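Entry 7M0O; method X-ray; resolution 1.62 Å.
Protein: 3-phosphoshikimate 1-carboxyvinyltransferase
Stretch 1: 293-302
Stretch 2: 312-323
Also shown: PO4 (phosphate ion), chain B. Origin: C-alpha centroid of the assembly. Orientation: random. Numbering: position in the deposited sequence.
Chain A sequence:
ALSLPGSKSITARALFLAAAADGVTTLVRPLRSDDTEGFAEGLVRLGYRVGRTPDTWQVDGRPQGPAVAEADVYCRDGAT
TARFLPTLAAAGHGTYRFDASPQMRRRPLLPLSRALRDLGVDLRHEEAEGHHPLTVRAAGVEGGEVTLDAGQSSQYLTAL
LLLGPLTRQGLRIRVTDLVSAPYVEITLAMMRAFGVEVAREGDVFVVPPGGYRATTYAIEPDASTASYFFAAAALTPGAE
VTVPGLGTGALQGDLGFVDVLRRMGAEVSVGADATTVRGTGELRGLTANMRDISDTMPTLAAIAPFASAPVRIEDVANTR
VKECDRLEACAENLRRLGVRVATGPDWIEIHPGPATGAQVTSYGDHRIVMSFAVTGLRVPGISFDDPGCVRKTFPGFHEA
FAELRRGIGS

Stretch 1, residues 293-302: ISDTMPTLAA
Stretch 2 (312-323) RIEDVANTRVKE

Stretch 1 leaves Ile-293 through a 3-10 segment (294-296) and runs on as a helix from Met-297; stretch 2 enters as a strand (312-314), turns through Asp-315, whose phi/psi is 67/40°, and then coils with helical torsions over 317-320. Helix and strand are nearly antiparallel, at 167° and 9.8 Å at closest approach. In this register Met-297 CA lies 7.4 Å from Ile-313 CA; outside the helix and strand, Ser-294 CA lies 6.5 Å from Val-316 CA. No hydrogen bond crosses the interface; the 383 Å² buried between the stretches reflects mainly apolar fit.

Ile-313 (m, t) is the main bump on the strand. It enters a hollow on the helix formed by Met-297, Leu-300 and Ala-301: its CD1 sits 3.7 Å from Met-297 O and 4.1 Å from Ala-301 N, its CG1 3.7 Å from Leu-300 CD2, and its CG2 3.7 Å from Met-297 CG. Leu-300 is t, p. Met-297 (t, m, m) points toward stretch 2 and bends along it, its CG 4.4 Å from Val-316 CG1 and its CE 3.7 Å from Thr-319 CB.

The coil is braced by Val-316 O, which accepts from Thr-319 N at 3.1 Å and Thr-319 OG1 at 2.8 Å. With Thr-319 at chi1 66°, the OG1 bond to Val-316 O ties its hydroxyl back to the turn, while its methyl CG2 meets Ser-294 CB at 3.8 Å. The small Ser-294 (p) also fits closely against Asn-318 (p): Ser-294 CB lies 3.4 Å from Asn-318 OD1.

Beyond this, charge replaces shape. Asp-295 is m (chi1 -75°, chi2 -13°), its CA-to-CB bond sideways to stretch 2 but its end coming nearer. Lys-322 (m, m, m, t) brings NZ to 4.0 Å from Asp-295 OD1, opposite charges too far apart for a salt bridge. A phosphate ion lies near both side chains: Lys-322 NZ donates a weak 3.3 Å hydrogen bond to its O4, and Asp-295 OD2 is 2.8 Å from its O1.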

# COMPACT_ATOMS: atom_id res chain seq x y z
N ILE A 293 1.01 4.03 -13.56
CA ILE A 293 1.32 2.72 -12.99
C ILE A 293 2.84 2.55 -12.90
O ILE A 293 3.38 1.48 -13.16
CB ILE A 293 0.68 1.58 -13.81
CG1 ILE A 293 1.00 1.67 -15.31
CG2 ILE A 293 -0.84 1.56 -13.60
CD1 ILE A 293 0.69 0.37 -16.05
N SER A 294 3.55 3.61 -12.48
CA SER A 294 4.99 3.65 -12.69
C SER A 294 5.78 2.67 -11.81
O SER A 294 6.90 2.31 -12.18
CB SER A 294 5.52 5.08 -12.48
OG SER A 294 5.26 5.54 -11.17
N ASP A 295 5.24 2.24 -10.66
CA ASP A 295 5.94 1.22 -9.87
C ASP A 295 6.10 -0.10 -10.63
O ASP A 295 6.93 -0.93 -10.23
CB ASP A 295 5.22 0.99 -8.55
CG ASP A 295 5.44 2.13 -7.53
OD1 ASP A 295 6.35 2.96 -7.74
OD2 ASP A 295 4.72 2.19 -6.52
N THR A 296 5.31 -0.33 -11.68
CA THR A 296 5.43 -1.52 -12.52
C THR A 296 6.23 -1.29 -13.79
O THR A 296 6.41 -2.24 -14.58
CB THR A 296 4.05 -2.11 -12.88
OG1 THR A 296 3.32 -1.24 -13.77
CG2 THR A 296 3.24 -2.38 -11.63
N MET A 297 6.75 -0.08 -14.00
CA MET A 297 7.68 0.12 -15.11
C MET A 297 8.82 -0.89 -15.10
O MET A 297 9.12 -1.45 -16.17
CB MET A 297 8.22 1.56 -15.11
CG MET A 297 9.29 1.80 -16.19
SD MET A 297 10.97 1.26 -15.76
CE MET A 297 11.37 2.39 -14.41
N PRO A 298 9.48 -1.20 -13.97
CA PRO A 298 10.56 -2.20 -14.02
C PRO A 298 10.05 -3.58 -14.36
O PRO A 298 10.77 -4.35 -15.00
CB PRO A 298 11.18 -2.15 -12.62
CG PRO A 298 10.84 -0.71 -12.12
CD PRO A 298 9.47 -0.46 -12.69
N THR A 299 8.81 -3.91 -13.97
CA THR A 299 8.26 -5.22 -14.30
C THR A 299 8.19 -5.41 -15.81
O THR A 299 8.50 -6.50 -16.32
CB THR A 299 6.87 -5.38 -13.66
OG1 THR A 299 6.92 -4.93 -12.30
CG2 THR A 299 6.45 -6.84 -13.70
N LEU A 300 7.78 -4.36 -16.54
CA LEU A 300 7.76 -4.44 -17.99
C LEU A 300 9.17 -4.43 -18.57
O LEU A 300 9.47 -5.16 -19.52
CB LEU A 300 6.95 -3.28 -18.58
CG LEU A 300 6.91 -3.27 -20.12
CD1 LEU A 300 6.38 -4.58 -20.65
CD2 LEU A 300 6.10 -2.09 -20.69
N ALA A 301 10.05 -3.58 -18.05
CA ALA A 301 11.41 -3.53 -18.57
C ALA A 301 12.09 -4.89 -18.52
O ALA A 301 12.87 -5.24 -19.41
CB ALA A 301 12.23 -2.50 -17.79
N ALA A 302 11.77 -5.70 -17.51
CA ALA A 302 12.47 -6.96 -17.31
C ALA A 302 11.97 -8.09 -18.22
O ALA A 302 12.70 -9.07 -18.39
CB ALA A 302 12.39 -7.37 -15.84
N ARG A 312 8.88 0.53 -25.69
CA ARG A 312 9.19 1.90 -25.29
C ARG A 312 8.24 2.31 -24.17
O ARG A 312 7.02 2.33 -24.37
CB ARG A 312 9.07 2.85 -26.48
CG ARG A 312 9.50 4.28 -26.16
CD ARG A 312 9.55 5.13 -27.41
NE ARG A 312 9.68 6.57 -27.15
CZ ARG A 312 10.80 7.25 -27.32
NH1 ARG A 312 11.90 6.63 -27.75
NH2 ARG A 312 10.83 8.55 -27.08
N ILE A 313 8.81 2.65 -23.01
CA ILE A 313 8.04 3.07 -21.84
C ILE A 313 8.15 4.58 -21.71
O ILE A 313 9.26 5.11 -21.60
CB ILE A 313 8.52 2.35 -20.57
CG1 ILE A 313 8.41 0.83 -20.74
CG2 ILE A 313 7.71 2.78 -19.35
CD1 ILE A 313 8.91 0.08 -19.50
N GLU A 314 7.02 5.29 -21.74
CA GLU A 314 7.01 6.75 -21.84
C GLU A 314 6.33 7.37 -20.63
O GLU A 314 5.54 6.72 -19.93
CB GLU A 314 6.29 7.22 -23.12
CG GLU A 314 7.08 6.96 -24.38
CD GLU A 314 6.38 7.44 -25.64
OE1 GLU A 314 5.17 7.73 -25.59
OE2 GLU A 314 7.07 7.50 -26.68
N ASP A 315 6.66 8.65 -20.38
CA ASP A 315 6.01 9.47 -19.36
C ASP A 315 6.32 8.96 -17.95
O ASP A 315 5.46 8.99 -17.06
CB ASP A 315 4.49 9.55 -19.59
CG ASP A 315 3.87 10.87 -19.13
OD1 ASP A 315 4.56 11.75 -18.55
OD2 ASP A 315 2.65 11.03 -19.34
N VAL A 316 7.57 8.55 -17.72
CA VAL A 316 7.96 7.98 -16.44
C VAL A 316 9.09 8.81 -15.82
O VAL A 316 10.03 8.25 -15.24
CB VAL A 316 8.36 6.50 -16.57
CG1 VAL A 316 7.11 5.64 -16.72
CG2 VAL A 316 9.32 6.26 -17.76
N ALA A 317 8.99 10.14 -15.92
CA ALA A 317 9.89 11.01 -15.16
C ALA A 317 9.90 10.65 -13.68
O ALA A 317 10.95 10.73 -13.03
CB ALA A 317 9.48 12.48 -15.33
N ASN A 318 8.74 10.23 -13.15
CA ASN A 318 8.61 9.96 -11.72
C ASN A 318 9.51 8.81 -11.28
O ASN A 318 9.91 8.76 -10.11
CB ASN A 318 7.15 9.67 -11.35
CG ASN A 318 6.42 8.77 -12.37
OD1 ASN A 318 7.06 8.04 -13.13
ND2 ASN A 318 5.09 8.84 -12.39
N THR A 319 9.84 7.88 -12.18
CA THR A 319 10.68 6.76 -11.77
C THR A 319 12.12 7.17 -11.48
O THR A 319 12.85 6.39 -10.85
CB THR A 319 10.69 5.65 -12.83
OG1 THR A 319 11.32 6.11 -14.03
CG2 THR A 319 9.26 5.21 -13.17
N ARG A 320 12.55 8.35 -11.95
CA ARG A 320 13.93 8.77 -11.77
C ARG A 320 14.18 9.32 -10.37
O ARG A 320 15.34 9.35 -9.94
CB ARG A 320 14.31 9.84 -12.81
CG ARG A 320 14.56 9.30 -14.21
CD ARG A 320 15.29 10.34 -15.05
NE ARG A 320 15.48 9.96 -16.45
CZ ARG A 320 16.54 9.30 -16.91
NH1 ARG A 320 16.63 9.02 -18.20
NH2 ARG A 320 17.50 8.90 -16.08
N VAL A 321 13.13 9.74 -9.67
CA VAL A 321 13.27 10.46 -8.42
C VAL A 321 12.81 9.62 -7.23
O VAL A 321 12.49 10.15 -6.17
CB VAL A 321 12.52 11.80 -8.49
CG1 VAL A 321 13.03 12.61 -9.67
CG2 VAL A 321 11.02 11.56 -8.65
N LYS A 322 12.78 8.29 -7.40
CA LYS A 322 12.65 7.39 -6.26
C LYS A 322 13.98 7.40 -5.51
O LYS A 322 14.87 8.21 -5.78
CB LYS A 322 12.26 5.99 -6.73
CG LYS A 322 11.03 5.92 -7.63
CD LYS A 322 9.75 6.27 -6.88
CE LYS A 322 9.43 5.23 -5.81
NZ LYS A 322 8.11 5.50 -5.18
N GLU A 323 14.14 6.49 -4.54
CA GLU A 323 15.39 6.49 -3.78
C GLU A 323 16.57 6.09 -4.66
O GLU A 323 17.70 6.51 -4.41
CB GLU A 323 15.25 5.58 -2.56
CG GLU A 323 14.32 6.17 -1.49
CD GLU A 323 14.33 5.41 -0.18
OE1 GLU A 323 14.69 4.21 -0.17
OE2 GLU A 323 13.98 6.01 0.86
P PO4 B . 7.48 1.77 -3.91
O1 PO4 B . 6.12 2.38 -4.11
O2 PO4 B . 8.03 1.42 -5.27
O3 PO4 B . 7.33 0.54 -3.04
O4 PO4 B . 8.34 2.80 -3.23